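Local coordinates for HcgC (Methanococcus maripaludis S2, PDB 5O4J), which is a SAM-dependent C-methyltransferase that probably methylates a pyridinol precursor in biosynthesis of the iron-guanylylpyridinol cofactor of [Fe]-hydrogenase, at residues Lys17-Lys29 and Thr174-Met186. Sequence-based numbering, arbitrary orientation.
Sequences KIKDIVSDVVEKK and TSGTMTLVVDIIM. With PJL ((3~{E})-3-[(~{E})-3-oxidanylprop-2-enoyl]iminopropanoic acid), chain H; SAH (S-adenosyl-L-homocysteine), chain E.
T177 meets helix 18-29 as a knob in the hole formed by V22, V25, V26 and K29. Its two branches divide the work: CG2, anti to the backbone N (OG1 chi1 -56°), enters the valine cluster and comes 3.7 Å from V26 CG1, while OG1 stays on the polar side, where S53 is its hydrogen-bonding partner. A threonine suits this boundary because it offers one methyl and one hydroxyl.

One helical turn on, V181 spreads its methyls between I18 and I21, and its CG2 lies 3.8 Å from V22 CG2. I21 and I184 slide past each other in opposite directions, I21 CG2 meeting I184 CD1, and I21 CD1 reaches I185 CG1 at 3.7 Å. Mostly valines and isoleucines, whose branching close to the backbone limits their freedom, pack this buried seam, with L180 against V25; the segment axes come within 9.6 Å, their N-to-C directions 126° apart.

K29 suits the polar end because its long chain, extended beyond CG, runs past T177 and carries a cationic NZ to S175 O in a 2.7 Å hydrogen bond. NZ also lies 2.8 Å from SAH OXT. E134 makes a salt bridge with K29 NZ and probably helps balance the lysine's buried charge. A methionine in its place would probably leave S175 O without this donor and the carboxylates of E134 and SAH without the nearby positive charge.

T177 N donates to SAH OXT at 2.8 Å, and T179 grips PJL O13 through N and OG1. The helix start at 177-179 thus serves the adjoining SAH and PJL sites of this Rossmann-like methyltransferase, with K29 beside the SAH carboxylate.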
ATOM      1  N   LYS A  17      22.716   8.650  -0.817  1.00 18.70           N
ATOM      2  CA  LYS A  17      22.338   9.886  -0.152  1.00 18.20           C
ATOM      3  C   LYS A  17      21.195  10.558  -0.898  1.00 17.96           C
ATOM      4  O   LYS A  17      20.938  10.286  -2.072  1.00 18.22           O
ATOM      5  CB  LYS A  17      23.521  10.851  -0.069  1.00 19.55           C
ATOM      6  CG  LYS A  17      24.667  10.382   0.824  1.00 28.36           C
ATOM      7  CD  LYS A  17      25.871  11.292   0.619  1.00 36.72           C
ATOM      8  CE  LYS A  17      26.978  11.018   1.630  1.00 40.69           C
ATOM      9  NZ  LYS A  17      28.152  11.886   1.354  1.00 39.23           N
ATOM     10  N   ILE A  18      20.513  11.467  -0.202  1.00 18.08           N
ATOM     11  CA  ILE A  18      19.442  12.209  -0.857  1.00 17.27           C
ATOM     12  C   ILE A  18      19.970  12.895  -2.114  1.00 17.24           C
ATOM     13  O   ILE A  18      19.322  12.871  -3.173  1.00 17.09           O
ATOM     14  CB  ILE A  18      18.809  13.216   0.122  1.00 18.55           C
ATOM     15  CG1 ILE A  18      18.296  12.503   1.384  1.00 22.78           C
ATOM     16  CG2 ILE A  18      17.624  13.907  -0.526  1.00 18.20           C
ATOM     17  CD1 ILE A  18      18.199  13.414   2.570  1.00 33.92           C
ATOM     18  N   LYS A  19      21.174  13.480  -2.035  1.00 19.63           N
ATOM     19  CA  LYS A  19      21.736  14.175  -3.188  1.00 19.79           C
ATOM     20  C   LYS A  19      21.960  13.230  -4.364  1.00 18.75           C
ATOM     21  O   LYS A  19      21.927  13.662  -5.522  1.00 21.49           O
ATOM     22  CB  LYS A  19      23.047  14.868  -2.816  1.00 24.70           C
ATOM     23  CG  LYS A  19      24.200  13.951  -2.421  1.00 27.79           C
ATOM     24  CD  LYS A  19      25.472  14.773  -2.220  1.00 34.03           C
ATOM     25  CE  LYS A  19      26.668  13.900  -1.878  1.00 40.64           C
ATOM     26  NZ  LYS A  19      27.905  14.721  -1.689  1.00 41.75           N
ATOM     27  N   ASP A  20      22.209  11.946  -4.088  1.00 16.93           N
ATOM     28  CA  ASP A  20      22.409  10.968  -5.152  1.00 18.54           C
ATOM     29  C   ASP A  20      21.117  10.704  -5.911  1.00 20.21           C
ATOM     30  O   ASP A  20      21.137  10.502  -7.128  1.00 21.16           O
ATOM     31  CB  ASP A  20      22.956   9.655  -4.575  1.00 19.90           C
ATOM     32  CG  ASP A  20      24.302   9.818  -3.900  1.00 22.80           C
ATOM     33  OD1 ASP A  20      25.135  10.610  -4.382  1.00 27.94           O
ATOM     34  OD2 ASP A  20      24.537   9.139  -2.873  1.00 22.90           O
ATOM     35  N   ILE A  21      19.991  10.656  -5.197  1.00 19.63           N
ATOM     36  CA  ILE A  21      18.692  10.493  -5.842  1.00 18.36           C
ATOM     37  C   ILE A  21      18.346  11.737  -6.643  1.00 18.24           C
ATOM     38  O   ILE A  21      17.839  11.650  -7.767  1.00 19.42           O
ATOM     39  CB  ILE A  21      17.613  10.182  -4.788  1.00 16.75           C
ATOM     40  CG1 ILE A  21      18.061   9.027  -3.889  1.00 17.28           C
ATOM     41  CG2 ILE A  21      16.295   9.856  -5.471  1.00 17.32           C
ATOM     42  CD1 ILE A  21      17.087   8.675  -2.776  1.00 18.52           C
ATOM     43  N   VAL A  22      18.584  12.916  -6.066  1.00 17.04           N
ATOM     44  CA  VAL A  22      18.394  14.159  -6.810  1.00 17.43           C
ATOM     45  C   VAL A  22      19.193  14.106  -8.103  1.00 18.96           C
ATOM     46  O   VAL A  22      18.666  14.344  -9.203  1.00 19.47           O
ATOM     47  CB  VAL A  22      18.805  15.362  -5.943  1.00 17.92           C
ATOM     48  CG1 VAL A  22      18.779  16.667  -6.762  1.00 17.31           C
ATOM     49  CG2 VAL A  22      17.903  15.469  -4.732  1.00 20.20           C
ATOM     50  N   SER A  23      20.480  13.772  -7.983  1.00 18.77           N
ATOM     51  CA  SER A  23      21.367  13.727  -9.140  0.73 21.96           C
ATOM     52  C   SER A  23      20.816  12.814 -10.227  1.00 19.83           C
ATOM     53  O   SER A  23      20.778  13.182 -11.406  1.00 19.60           O
ATOM     54  CB  SER A  23      22.758  13.259  -8.701  0.73 27.06           C
ATOM     55  OG  SER A  23      23.654  13.209  -9.793  0.73 29.66           O
ATOM     56  N   ASP A  24      20.395  11.604  -9.848  1.00 20.45           N
ATOM     57  CA  ASP A  24      19.894  10.660 -10.845  1.00 20.30           C
ATOM     58  C   ASP A  24      18.663  11.215 -11.555  1.00 17.38           C
ATOM     59  O   ASP A  24      18.557  11.126 -12.782  1.00 19.15           O
ATOM     60  CB  ASP A  24      19.581   9.313 -10.194  1.00 36.41           C
ATOM     61  CG  ASP A  24      20.827   8.605  -9.681  1.00 67.89           C
ATOM     62  OD1 ASP A  24      21.944   8.974 -10.107  1.00 79.40           O
ATOM     63  OD2 ASP A  24      20.693   7.680  -8.851  1.00 77.80           O
ATOM     64  N   VAL A  25      17.747  11.837 -10.811  1.00 18.80           N
ATOM     65  CA  VAL A  25      16.539  12.388 -11.423  1.00 17.60           C
ATOM     66  C   VAL A  25      16.882  13.552 -12.344  1.00 20.03           C
ATOM     67  O   VAL A  25      16.397  13.621 -13.478  1.00 20.35           O
ATOM     68  CB  VAL A  25      15.523  12.815 -10.350  1.00 17.58           C
ATOM     69  CG1 VAL A  25      14.385  13.613 -10.980  1.00 18.98           C
ATOM     70  CG2 VAL A  25      14.991  11.583  -9.619  1.00 18.78           C
ATOM     71  N   VAL A  26      17.705  14.495 -11.876  1.00 19.15           N
ATOM     72  CA  VAL A  26      17.996  15.654 -12.711  1.00 18.62           C
ATOM     73  C   VAL A  26      18.767  15.227 -13.950  1.00 17.58           C
ATOM     74  O   VAL A  26      18.583  15.800 -15.028  1.00 20.03           O
ATOM     75  CB  VAL A  26      18.740  16.759 -11.924  1.00 22.75           C
ATOM     76  CG1 VAL A  26      17.954  17.157 -10.666  1.00 22.52           C
ATOM     77  CG2 VAL A  26      20.142  16.343 -11.556  1.00 33.10           C
ATOM     78  N   GLU A  27      19.614  14.201 -13.837  1.00 17.91           N
ATOM     79  CA  GLU A  27      20.322  13.700 -15.014  1.00 19.47           C
ATOM     80  C   GLU A  27      19.352  13.121 -16.036  1.00 19.55           C
ATOM     81  O   GLU A  27      19.486  13.363 -17.246  1.00 19.64           O
ATOM     82  CB  GLU A  27      21.357  12.654 -14.592  1.00 20.27           C
ATOM     83  CG  GLU A  27      22.152  12.063 -15.755  1.00 30.24           C
ATOM     84  CD  GLU A  27      23.170  11.020 -15.313  1.00 43.90           C
ATOM     85  OE1 GLU A  27      24.301  11.044 -15.840  1.00 43.85           O
ATOM     86  OE2 GLU A  27      22.844  10.183 -14.442  1.00 45.36           O
ATOM     87  N   LYS A  28      18.345  12.374 -15.576  1.00 18.37           N
ATOM     88  CA  LYS A  28      17.350  11.855 -16.513  1.00 19.93           C
ATOM     89  C   LYS A  28      16.614  12.978 -17.237  1.00 18.95           C
ATOM     90  O   LYS A  28      16.375  12.891 -18.449  1.00 19.01           O
ATOM     91  CB  LYS A  28      16.355  10.948 -15.793  1.00 20.43           C
ATOM     92  CG  LYS A  28      16.910   9.570 -15.511  1.00 22.04           C
ATOM     93  CD  LYS A  28      16.040   8.782 -14.563  1.00 23.31           C
ATOM     94  CE  LYS A  28      16.567   7.343 -14.473  1.00 25.44           C
ATOM     95  NZ  LYS A  28      15.758   6.454 -13.616  1.00 33.77           N
ATOM     96  N   LYS A  29      16.269  14.051 -16.529  1.00 18.54           N
ATOM     97  CA  LYS A  29      15.617  15.182 -17.183  1.00 17.64           C
ATOM     98  C   LYS A  29      16.551  15.844 -18.194  1.00 17.61           C
ATOM     99  O   LYS A  29      16.139  16.172 -19.317  1.00 19.97           O
ATOM    100  CB  LYS A  29      15.145  16.197 -16.132  1.00 16.22           C
ATOM    101  CG  LYS A  29      14.058  15.663 -15.203  1.00 14.97           C
ATOM    102  CD  LYS A  29      13.509  16.741 -14.287  1.00 15.11           C
ATOM    103  CE  LYS A  29      12.360  16.190 -13.453  1.00 15.91           C
ATOM    104  NZ  LYS A  29      11.703  17.250 -12.626  1.00 17.77           N
ATOM    105  N   THR A 174       3.392  14.907  -8.843  1.00 16.51           N
ATOM    106  CA  THR A 174       4.018  15.835  -9.765  1.00 17.21           C
ATOM    107  C   THR A 174       5.265  15.175 -10.331  1.00 17.04           C
ATOM    108  O   THR A 174       5.707  14.117  -9.871  1.00 16.79           O
ATOM    109  CB  THR A 174       4.407  17.195  -9.140  1.00 18.36           C
ATOM    110  OG1 THR A 174       5.695  17.109  -8.520  1.00 18.02           O
ATOM    111  CG2 THR A 174       3.375  17.692  -8.128  1.00 20.63           C
ATOM    112  N   SER A 175       5.821  15.843 -11.330  1.00 16.26           N
ATOM    113  CA  SER A 175       7.091  15.504 -11.952  1.00 16.22           C
ATOM    114  C   SER A 175       8.255  16.249 -11.330  1.00 17.53           C
ATOM    115  O   SER A 175       9.377  16.160 -11.850  1.00 18.56           O
ATOM    116  CB  SER A 175       7.026  15.858 -13.432  1.00 15.33           C
ATOM    117  OG  SER A 175       6.730  17.237 -13.540  1.00 18.92           O
ATOM    118  N   GLY A 176       7.996  17.042 -10.293  1.00 16.72           N
ATOM    119  CA  GLY A 176       9.061  17.826  -9.692  1.00 18.58           C
ATOM    120  C   GLY A 176      10.136  16.926  -9.112  1.00 15.68           C
ATOM    121  O   GLY A 176       9.856  15.854  -8.569  1.00 15.32           O
ATOM    122  N   THR A 177      11.387  17.373  -9.227  1.00 15.12           N
ATOM    123  CA  THR A 177      12.501  16.591  -8.693  1.00 16.01           C
ATOM    124  C   THR A 177      12.291  16.264  -7.219  1.00 17.19           C
ATOM    125  O   THR A 177      12.453  15.115  -6.805  1.00 17.13           O
ATOM    126  CB  THR A 177      13.807  17.346  -8.921  1.00 18.62           C
ATOM    127  OG1 THR A 177      13.936  17.625 -10.325  1.00 20.47           O
ATOM    128  CG2 THR A 177      15.013  16.539  -8.471  1.00 19.48           C
ATOM    129  N   MET A 178      11.917  17.267  -6.412  1.00 17.28           N
ATOM    130  CA  MET A 178      11.688  17.042  -4.987  1.00 18.42           C
ATOM    131  C   MET A 178      10.596  16.000  -4.751  1.00 16.61           C
ATOM    132  O   MET A 178      10.769  15.088  -3.937  1.00 15.61           O
ATOM    133  CB  MET A 178      11.315  18.358  -4.305  1.00 18.79           C
ATOM    134  CG  MET A 178      11.058  18.245  -2.794  1.00 18.02           C
ATOM    135  SD  MET A 178      12.404  17.558  -1.831  1.00 19.31           S
ATOM    136  CE  MET A 178      13.751  18.651  -2.282  1.00 21.96           C
ATOM    137  N   THR A 179       9.443  16.153  -5.414  1.00 16.93           N
ATOM    138  CA  THR A 179       8.349  15.188  -5.260  1.00 15.90           C
ATOM    139  C   THR A 179       8.826  13.770  -5.553  1.00 15.38           C
ATOM    140  O   THR A 179       8.532  12.827  -4.804  1.00 15.71           O
ATOM    141  CB  THR A 179       7.183  15.536  -6.197  1.00 16.91           C
ATOM    142  OG1 THR A 179       6.626  16.808  -5.863  1.00 18.86           O
ATOM    143  CG2 THR A 179       6.076  14.481  -6.138  1.00 16.81           C
ATOM    144  N   LEU A 180       9.537  13.606  -6.663  1.00 14.89           N
ATOM    145  CA  LEU A 180       9.994  12.283  -7.064  1.00 13.97           C
ATOM    146  C   LEU A 180      10.970  11.706  -6.048  1.00 13.66           C
ATOM    147  O   LEU A 180      10.899  10.516  -5.723  1.00 14.99           O
ATOM    148  CB  LEU A 180      10.629  12.350  -8.446  1.00 15.44           C
ATOM    149  CG  LEU A 180       9.658  12.695  -9.574  1.00 18.21           C
ATOM    150  CD1 LEU A 180      10.427  13.047 -10.837  1.00 20.57           C
ATOM    151  CD2 LEU A 180       8.690  11.547  -9.810  1.00 19.76           C
ATOM    152  N   VAL A 181      11.883  12.534  -5.535  1.00 14.99           N
ATOM    153  CA  VAL A 181      12.842  12.073  -4.529  1.00 14.48           C
ATOM    154  C   VAL A 181      12.108  11.610  -3.274  1.00 14.27           C
ATOM    155  O   VAL A 181      12.384  10.532  -2.730  1.00 14.24           O
ATOM    156  CB  VAL A 181      13.858  13.187  -4.221  1.00 18.17           C
ATOM    157  CG1 VAL A 181      14.689  12.868  -2.981  1.00 20.23           C
ATOM    158  CG2 VAL A 181      14.754  13.435  -5.429  1.00 21.63           C
ATOM    159  N   VAL A 182      11.157  12.415  -2.803  1.00 15.62           N
ATOM    160  CA  VAL A 182      10.362  12.056  -1.630  1.00 16.75           C
ATOM    161  C   VAL A 182       9.657  10.725  -1.857  1.00 17.20           C
ATOM    162  O   VAL A 182       9.692   9.826  -1.015  1.00 16.29           O
ATOM    163  CB  VAL A 182       9.353  13.181  -1.320  1.00 16.25           C
ATOM    164  CG1 VAL A 182       8.323  12.731  -0.285  1.00 18.32           C
ATOM    165  CG2 VAL A 182      10.094  14.419  -0.841  1.00 17.37           C
ATOM    166  N   ASP A 183       9.006  10.581  -3.003  1.00 15.11           N
ATOM    167  CA  ASP A 183       8.220   9.379  -3.247  1.00 15.50           C
ATOM    168  C   ASP A 183       9.110   8.149  -3.418  1.00 14.74           C
ATOM    169  O   ASP A 183       8.747   7.050  -2.990  1.00 15.32           O
ATOM    170  CB  ASP A 183       7.333   9.596  -4.464  1.00 16.80           C
ATOM    171  CG  ASP A 183       6.201  10.558  -4.198  1.00 19.91           C
ATOM    172  OD1 ASP A 183       5.933  10.905  -3.022  1.00 21.05           O
ATOM    173  OD2 ASP A 183       5.555  10.968  -5.184  1.00 17.89           O
ATOM    174  N   ILE A 184      10.268   8.311  -4.064  1.00 14.91           N
ATOM    175  CA  ILE A 184      11.245   7.232  -4.148  1.00 17.13           C
ATOM    176  C   ILE A 184      11.615   6.758  -2.754  1.00 16.12           C
ATOM    177  O   ILE A 184      11.649   5.553  -2.466  1.00 17.15           O
ATOM    178  CB  ILE A 184      12.488   7.701  -4.929  1.00 17.54           C
ATOM    179  CG1 ILE A 184      12.164   7.810  -6.416  1.00 16.28           C
ATOM    180  CG2 ILE A 184      13.679   6.751  -4.718  1.00 18.33           C
ATOM    181  CD1 ILE A 184      13.174   8.637  -7.199  1.00 18.34           C
ATOM    182  N   ILE A 185      11.908   7.701  -1.865  1.00 16.37           N
ATOM    183  CA  ILE A 185      12.323   7.328  -0.523  1.00 15.60           C
ATOM    184  C   ILE A 185      11.169   6.679   0.239  1.00 15.40           C
ATOM    185  O   ILE A 185      11.357   5.658   0.914  1.00 16.31           O
ATOM    186  CB  ILE A 185      12.906   8.558   0.205  1.00 16.68           C
ATOM    187  CG1 ILE A 185      14.244   8.939  -0.445  1.00 19.36           C
ATOM    188  CG2 ILE A 185      13.096   8.259   1.684  1.00 17.74           C
ATOM    189  CD1 ILE A 185      14.837  10.265   0.018  1.00 19.80           C
ATOM    190  N   MET A 186       9.958   7.245   0.138  1.00 16.16           N
ATOM    191  CA  MET A 186       8.815   6.698   0.866  1.00 18.30           C
ATOM    192  C   MET A 186       8.475   5.287   0.397  1.00 19.52           C
ATOM    193  O   MET A 186       8.247   4.386   1.218  1.00 18.33           O
ATOM    194  CB  MET A 186       7.611   7.622   0.705  1.00 19.05           C
ATOM    195  CG  MET A 186       7.765   8.960   1.391  1.00 20.31           C
ATOM    196  SD  MET A 186       7.931   8.858   3.187  1.00 21.30           S
ATOM    197  CE  MET A 186       6.241   8.462   3.607  1.00 23.69           C
TER
HETATM  198  O14 PJL H 304       9.167  20.821  -6.462  1.00 26.81           O
HETATM  199  C12 PJL H 304       8.260  19.933  -6.448  1.00 30.36           C
HETATM  200  O13 PJL H 304       8.473  18.711  -6.575  1.00 20.55           O
HETATM  201  C10 PJL H 304       6.796  20.276  -6.274  1.00 38.17           C
HETATM  202  C4  PJL H 304       6.404  21.570  -6.935  1.00 44.17           C
HETATM  203  N5  PJL H 304       6.562  22.680  -6.361  1.00 42.81           N
HETATM  204  C6  PJL H 304       6.206  23.859  -6.909  1.00 44.19           C
HETATM  205  O8  PJL H 304       5.888  24.808  -6.208  1.00 38.58           O
HETATM  206  C7  PJL H 304       6.174  24.054  -8.380  1.00 44.05           C
HETATM  207  C2  PJL H 304       6.468  23.065  -9.219  1.00 38.58           C
HETATM  208  O1  PJL H 304       6.440  23.193 -10.525  1.00 29.26           O
HETATM  209  N   SAH E 301      10.081  21.546 -11.967  1.00 71.85           N
HETATM  210  CA  SAH E 301      11.275  21.850 -11.122  1.00 46.63           C
HETATM  211  CB  SAH E 301      10.837  22.622  -9.879  1.00 32.27           C
HETATM  212  CG  SAH E 301      10.565  24.091 -10.198  1.00 24.54           C
HETATM  213  SD  SAH E 301      10.195  25.031  -8.738  1.00 20.90           S
HETATM  214  C   SAH E 301      11.981  20.599 -10.683  1.00 32.69           C
HETATM  215  O   SAH E 301      12.990  20.706  -9.943  1.00 20.96           O
HETATM  216  OXT SAH E 301      11.521  19.514 -11.063  1.00 40.22           O
HETATM  217  C5' SAH E 301      10.028  26.661  -9.402  1.00 19.35           C
HETATM  218  C4' SAH E 301      11.365  27.343  -9.671  1.00 19.11           C
HETATM  219  O4' SAH E 301      11.154  28.395 -10.619  1.00 21.19           O
HETATM  220  C3' SAH E 301      11.909  28.015  -8.425  1.00 16.70           C
HETATM  221  O3' SAH E 301      13.343  28.088  -8.459  1.00 21.24           O
HETATM  222  C2' SAH E 301      11.269  29.380  -8.512  1.00 18.34           C
HETATM  223  O2' SAH E 301      11.926  30.393  -7.743  1.00 20.73           O
HETATM  224  C1' SAH E 301      11.357  29.665  -9.992  1.00 19.13           C
HETATM  225  N9  SAH E 301      10.306  30.564 -10.495  1.00 19.73           N
HETATM  226  C8  SAH E 301       9.005  30.578 -10.128  1.00 20.04           C
HETATM  227  N7  SAH E 301       8.341  31.524 -10.840  1.00 23.17           N
HETATM  228  C5  SAH E 301       9.230  32.094 -11.677  1.00 22.06           C
HETATM  229  C6  SAH E 301       9.193  33.149 -12.708  1.00 25.84           C
HETATM  230  N6  SAH E 301       8.035  33.794 -12.978  1.00 29.56           N
HETATM  231  N1  SAH E 301      10.342  33.441 -13.348  1.00 25.34           N
HETATM  232  C2  SAH E 301      11.494  32.802 -13.094  1.00 29.62           C
HETATM  233  N3  SAH E 301      11.608  31.835 -12.168  1.00 26.19           N
HETATM  234  C4  SAH E 301      10.522  31.455 -11.450  1.00 20.65           C